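Imine reductase (Bacillus cereus, PDB 4D3D) catalyses the NADPH-dependent, S-selective reduction of the imine 2-methylpyrroline. Local coordinates at residues G30-G33 with Q34-D38; D87-V90 with M91-I94; E96-S99 with E100-F103. All blocks are in the same frame, centred on the assembly; numbering follows the deposited sequence.

Contact 1 of 3, residues G30-G33 with Q34-D38; sequences GPMG and QAMAD
The turn that carries Gly30 into Gln34 is closed by Gln34 N donating to Gly30 O at 2.9 Å, and the next three i to i+4 bonds follow in order, Ala35 to Pro31, Met36 to Met32 and Ala37 to Gly33, the last nearly straight at 173° between Ala37 N and Gly33 O. Gly30 stands at the N-cap. Met32 and Met36, one turn apart, carry the side-chain contact. The Met36 chain runs extended from a first torsion of -69°, which lays its CG 3.3 Å from Met32 O and sends the methyl across to its neighbour. Met32 instead bends at its second and third torsions, and Met36 CE rests 3.8 Å from Met32 SD, with Met32 CG equally close. On another side of the helix Gln34 CG, beside its backbone N (chi1 -67°), lies 3.3 Å from Gly30 O, and the extended chain beyond carries NE2 to a weak bond with Leu29 O. Pro141 and Ile144 pack on Met32, while Leu60 of helix 58-62 meets Ala37 and Gln34. Gly33 is buried in the first turn. The glycine spacing, with strand 23-27 leading through a tight turn into helix 31-42, is consistent with the GxGxxG dinucleotide-binding motif of a Rossmann fold, where the helix N-terminus would face the NADPH pyrophosphate.

Contact 2 of 3, residues D87-V90 with M91-I94; sequences DYNV and MYSI
Val90 and Met91 adjoin at the middle of this helical turn, and Tyr88 lies one turn before Tyr92. Val90 CB lies 3.2 Å from Met91 N, and CG1, anti to the Val90 backbone N (chi1 175°), comes 4.3 Å from Ile94 CG2, a light apolar contact one turn on, beside the bond from Ile94 N to Val90 O of 3.0 Å. Met91 is buried, and its CB lies 3.2 Å from Tyr88 O; its CG, on the far side from the backbone N (chi1 -169°), starts a chain that bends only at the third torsion. That bend lifts CE to one face of the Tyr92 ring, 3.6 Å above the plane, a CH-pi-like methyl contact, offset toward the rim, between adjacent residues. The same ring is approached by the preceding turn. Tyr92 CD2 comes within 3.3 Å of Tyr88 O, which lies obliquely to the ring, while Asn89 CA sits at the ring edge, near its plane. Tyr88 O also accepts a rather long bond from Tyr92 N, at 3.3 Å. Helix 88-95 is the connection between the parallel strands 80-83 and 106-109, a beta-alpha-beta crossover of the Rossmann-type domain, and Asp87 caps its start: in the conformer described, Asp87 OD1 accepts from Asn89 N at 2.8 Å, nearly straight at 169°, through the lone pair anti to the other carboxylate oxygen. Leu85 packs on both Val90 and Met91. The buried Tyr88 side chain packs on Ala118 and Ala121 of helix 115-127 and on Thr134 of strand 131-137, and Tyr92 meets Trp124 of helix 115-127 edge-to-face.

Contact 3 of 3, residues E96-S99 with E100-F103; sequences EPVS and ENLF
Glu100 turns its CG between its own backbone N and carbonyl carbon (chi1 79°) and then bends at the second torsion (-86°), a fold that brings the carboxylate back along the chain over the peptide joining Val98 to Ser99. Glu100 OE1 comes 3.4 Å from Val98 C, whereas its approach to Ser99 N is too poorly angled for a hydrogen bond. The other oxygen is tied to the preceding turn through solvent: one water donates both to Glu100 OE2 and to Pro97 O, so the returning side chain and the backbone share a bridge. The direct bond across the turn is between backbone atoms. Asn101 N donates to Val98 O at 3.0 Å, from above the carbonyl plane and not along a lone pair. Asn101 also lays its CB 3.5 Å from Val98 O, with its amide ND2 lying 4.1 Å from Val98 CB.

Ser99 faces back the other way. Its OG donates to Glu96 O at 2.8 Å, and Ser99 N reaches that oxygen from the same face of its plane, giving the carbonyl two donors from one residue; the hydroxyl is also bonded to Arg128 NE. Leu102 CG lies 3.7 Å from Ser99 O, and a second water accepts from Leu102 N and donates to Ser99 O. Val98 and the buried Leu102 both rest on Leu75 of helix 71-77, and Trp124 of helix 115-127 touches Ser99 and Leu102. The i to i+3 bonds Ser99 to Glu96 and Asn101 to Val98 are characteristic of 3-10 turns, and the residues they brace make up the surface connection between helix 88-95 and strand 106-109 of the Rossmann-type domain.

Overall arrangement
All three contacts lie in the N-terminal, Rossmann-type domain. Contact 1 begins the helix after the first strand, and contact 2 begins the helix after the fourth; their centres are 18 Å apart and their nearest atoms about 10 Å. Contact 3 follows contact 2 along the chain, with centres 13 Å apart, and the two meet where Tyr92 O packs on Pro97 CD at 4.0 Å. Contacts 1 and 3 are farther separated, about 24 Å between centres. Trp124 of helix 115-127 touches both contact 2 and contact 3. Contact 1 carries the glycine pattern that probably binds the NADPH pyrophosphate; the side chain of Met32 is also about 11 Å from a bound polyethylene glycol-type ligand.

Contact 1 of 3, residues G30-G33 with Q34-D38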
# COMPACT_ATOMS: atom_id res chain seq x y z
N GLY B 30 -27.79 13.21 -10.68
CA GLY B 30 -26.69 12.55 -11.37
C GLY B 30 -26.94 11.06 -11.37
O GLY B 30 -27.99 10.59 -10.94
N PRO B 31 -25.97 10.29 -11.84
CA PRO B 31 -26.10 8.82 -11.91
C PRO B 31 -26.39 8.16 -10.58
O PRO B 31 -27.18 7.20 -10.53
CB PRO B 31 -24.72 8.37 -12.40
CG PRO B 31 -24.25 9.52 -13.22
CD PRO B 31 -24.79 10.77 -12.58
N MET B 32 -25.73 8.65 -9.52
CA MET B 32 -25.98 8.11 -8.16
C MET B 32 -27.42 8.38 -7.69
O MET B 32 -28.12 7.48 -7.30
CB MET B 32 -24.96 8.63 -7.16
CG MET B 32 -25.00 7.92 -5.81
SD MET B 32 -24.80 6.13 -5.87
CE MET B 32 -23.01 6.05 -6.07
N GLY B 33 -27.84 9.64 -7.78
CA GLY B 33 -29.22 10.03 -7.43
C GLY B 33 -30.28 9.26 -8.23
O GLY B 33 -31.30 8.81 -7.67
N GLN B 34 -30.02 9.11 -9.53
CA GLN B 34 -30.94 8.32 -10.36
C GLN B 34 -31.01 6.85 -9.95
O GLN B 34 -32.13 6.27 -9.92
CB GLN B 34 -30.58 8.47 -11.86
CG GLN B 34 -30.82 9.87 -12.41
CD GLN B 34 -30.46 9.97 -13.89
OE1 GLN B 34 -30.20 8.96 -14.56
NE2 GLN B 34 -30.40 11.20 -14.39
N ALA B 35 -29.88 6.24 -9.61
CA ALA B 35 -29.90 4.84 -9.23
C ALA B 35 -30.61 4.65 -7.92
O ALA B 35 -31.28 3.64 -7.68
CB ALA B 35 -28.47 4.29 -9.11
N MET B 36 -30.44 5.60 -7.02
CA MET B 36 -31.14 5.51 -5.74
C MET B 36 -32.63 5.71 -5.86
O MET B 36 -33.45 4.96 -5.28
CB MET B 36 -30.54 6.57 -4.78
CG MET B 36 -29.11 6.25 -4.35
SD MET B 36 -28.38 7.55 -3.35
CE MET B 36 -26.97 6.62 -2.81
N ALA B 37 -33.06 6.75 -6.58
CA ALA B 37 -34.48 6.94 -6.82
C ALA B 37 -35.11 5.69 -7.47
O ALA B 37 -36.23 5.29 -7.18
CB ALA B 37 -34.70 8.19 -7.67
N ASP B 38 -34.40 5.11 -8.40
CA ASP B 38 -34.88 3.92 -9.13
C ASP B 38 -35.14 2.74 -8.17
O ASP B 38 -36.20 2.07 -8.21
CB ASP B 38 -33.80 3.59 -10.18
CG ASP B 38 -34.34 2.91 -11.37
OD1 ASP B 38 -35.09 3.55 -12.14
OD2 ASP B 38 -33.99 1.73 -11.53

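Contact 2 of 3, residues D87-V90 with M91-I94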
# COMPACT_ATOMS: atom_id res chain seq x y z
N ASP B 87 -21.17 18.34 -4.75
CA ASP B 87 -20.28 19.01 -3.80
C ASP B 87 -21.13 19.57 -2.67
O ASP B 87 -22.31 19.88 -2.91
CB ASP B 87 -19.62 20.19 -4.50
CG ASP B 87 -18.39 20.72 -3.75
OD1 ASP B 87 -18.49 21.59 -2.84
OD2 ASP B 87 -17.29 20.32 -4.14
N TYR B 88 -20.54 19.79 -1.50
CA TYR B 88 -21.26 20.53 -0.43
C TYR B 88 -21.59 21.96 -0.78
O TYR B 88 -22.65 22.53 -0.29
CB TYR B 88 -20.47 20.53 0.89
CG TYR B 88 -20.61 19.27 1.70
CD1 TYR B 88 -19.86 18.11 1.42
CD2 TYR B 88 -21.54 19.23 2.76
CE1 TYR B 88 -20.03 16.95 2.17
CE2 TYR B 88 -21.68 18.09 3.52
CZ TYR B 88 -20.95 16.98 3.26
OH TYR B 88 -21.24 15.85 4.00
N ASN B 89 -20.78 22.59 -1.65
CA ASN B 89 -21.16 23.94 -2.09
C ASN B 89 -22.55 24.06 -2.73
O ASN B 89 -23.20 25.14 -2.60
CB ASN B 89 -20.11 24.59 -2.97
CG ASN B 89 -18.89 24.91 -2.16
OD1 ASN B 89 -18.96 24.97 -0.92
ND2 ASN B 89 -17.78 25.01 -2.81
N VAL B 90 -22.95 23.00 -3.41
CA VAL B 90 -24.25 22.96 -4.09
C VAL B 90 -25.28 23.03 -2.94
O VAL B 90 -26.27 23.71 -3.07
CB VAL B 90 -24.50 21.70 -4.94
CG1 VAL B 90 -25.91 21.70 -5.51
CG2 VAL B 90 -23.49 21.63 -6.11
N MET B 91 -25.08 22.27 -1.86
CA MET B 91 -26.03 22.31 -0.73
C MET B 91 -26.32 23.70 -0.22
O MET B 91 -27.48 24.10 -0.10
CB MET B 91 -25.60 21.40 0.45
CG MET B 91 -26.68 21.24 1.46
SD MET B 91 -26.17 20.86 3.18
CE MET B 91 -25.33 22.33 3.63
N TYR B 92 -25.27 24.44 0.06
CA TYR B 92 -25.44 25.79 0.49
C TYR B 92 -26.16 26.61 -0.54
O TYR B 92 -27.02 27.48 -0.21
CB TYR B 92 -24.14 26.44 0.82
CG TYR B 92 -23.46 25.79 2.02
CD1 TYR B 92 -23.98 25.90 3.28
CD2 TYR B 92 -22.33 25.02 1.85
CE1 TYR B 92 -23.37 25.28 4.38
CE2 TYR B 92 -21.70 24.42 2.94
CZ TYR B 92 -22.21 24.53 4.19
OH TYR B 92 -21.59 23.94 5.27
N SER B 93 -25.78 26.44 -1.82
CA SER B 93 -26.34 27.30 -2.87
C SER B 93 -27.85 27.14 -2.92
O SER B 93 -28.60 28.09 -3.10
CB SER B 93 -25.66 26.90 -4.22
OG SER B 93 -26.24 27.68 -5.29
N ILE B 94 -28.34 25.92 -2.88
CA ILE B 94 -29.78 25.68 -3.04
C ILE B 94 -30.58 25.85 -1.73
O ILE B 94 -31.76 26.21 -1.76
CB ILE B 94 -30.10 24.32 -3.71
CG1 ILE B 94 -29.70 23.17 -2.84
CG2 ILE B 94 -29.45 24.15 -5.12
CD1 ILE B 94 -30.15 21.85 -3.29

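Contact 3 of 3, residues E96-S99 with E100-F103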
# COMPACT_ATOMS: atom_id res chain seq x y z
N GLU B 96 -29.54 27.74 1.31
CA GLU B 96 -29.37 29.03 2.04
C GLU B 96 -30.56 29.94 1.76
O GLU B 96 -31.10 30.56 2.72
CB GLU B 96 -28.03 29.74 1.76
CG GLU B 96 -27.75 30.99 2.66
CD GLU B 96 -28.50 32.24 2.22
OE1 GLU B 96 -28.80 32.34 1.00
OE2 GLU B 96 -28.90 33.07 3.11
N PRO B 97 -31.01 30.02 0.47
CA PRO B 97 -32.10 30.98 0.20
C PRO B 97 -33.41 30.56 0.78
O PRO B 97 -34.33 31.41 0.79
CB PRO B 97 -32.18 30.98 -1.34
CG PRO B 97 -30.74 30.64 -1.77
CD PRO B 97 -30.36 29.55 -0.76
N VAL B 98 -33.54 29.30 1.19
CA VAL B 98 -34.75 28.78 1.79
C VAL B 98 -34.52 28.27 3.23
O VAL B 98 -35.18 27.38 3.69
CB VAL B 98 -35.41 27.72 0.90
CG1 VAL B 98 -35.93 28.38 -0.38
CG2 VAL B 98 -34.49 26.58 0.57
N SER B 99 -33.62 28.94 3.92
CA SER B 99 -33.13 28.47 5.25
C SER B 99 -34.27 28.38 6.27
O SER B 99 -34.20 27.56 7.22
CB SER B 99 -32.22 29.57 5.80
OG SER B 99 -30.92 29.50 5.31
N GLU B 100 -35.30 29.22 6.11
CA GLU B 100 -36.48 29.18 7.00
C GLU B 100 -37.41 27.96 6.85
O GLU B 100 -38.39 27.79 7.62
CB GLU B 100 -37.26 30.50 6.80
CG GLU B 100 -38.15 30.59 5.52
CD GLU B 100 -37.49 31.05 4.18
OE1 GLU B 100 -36.23 31.03 4.09
OE2 GLU B 100 -38.25 31.41 3.20
N ASN B 101 -37.16 27.08 5.88
CA ASN B 101 -37.98 25.94 5.61
C ASN B 101 -37.39 24.61 5.98
O ASN B 101 -37.90 23.53 5.57
CB ASN B 101 -38.37 25.94 4.13
CG ASN B 101 -39.27 27.13 3.76
OD1 ASN B 101 -40.12 27.57 4.56
ND2 ASN B 101 -39.10 27.67 2.58
N LEU B 102 -36.35 24.64 6.83
CA LEU B 102 -35.60 23.38 7.11
C LEU B 102 -35.92 22.71 8.45
O LEU B 102 -35.50 21.60 8.70
CB LEU B 102 -34.14 23.73 7.05
CG LEU B 102 -33.54 24.23 5.70
CD1 LEU B 102 -32.11 24.66 5.82
CD2 LEU B 102 -33.62 23.09 4.68
N PHE B 103 -36.80 23.31 9.27
CA PHE B 103 -37.09 22.66 10.54
C PHE B 103 -37.70 21.34 10.39
O PHE B 103 -38.63 21.14 9.59
CB PHE B 103 -38.05 23.50 11.45
CG PHE B 103 -38.43 22.78 12.73
CD1 PHE B 103 -37.48 22.52 13.70
CD2 PHE B 103 -39.78 22.37 12.95
CE1 PHE B 103 -37.85 21.88 14.91
CE2 PHE B 103 -40.11 21.73 14.11
CZ PHE B 103 -39.13 21.50 15.11
O HOH W 1 -37.04 31.97 0.79
O HOH W 2 -35.57 26.56 9.23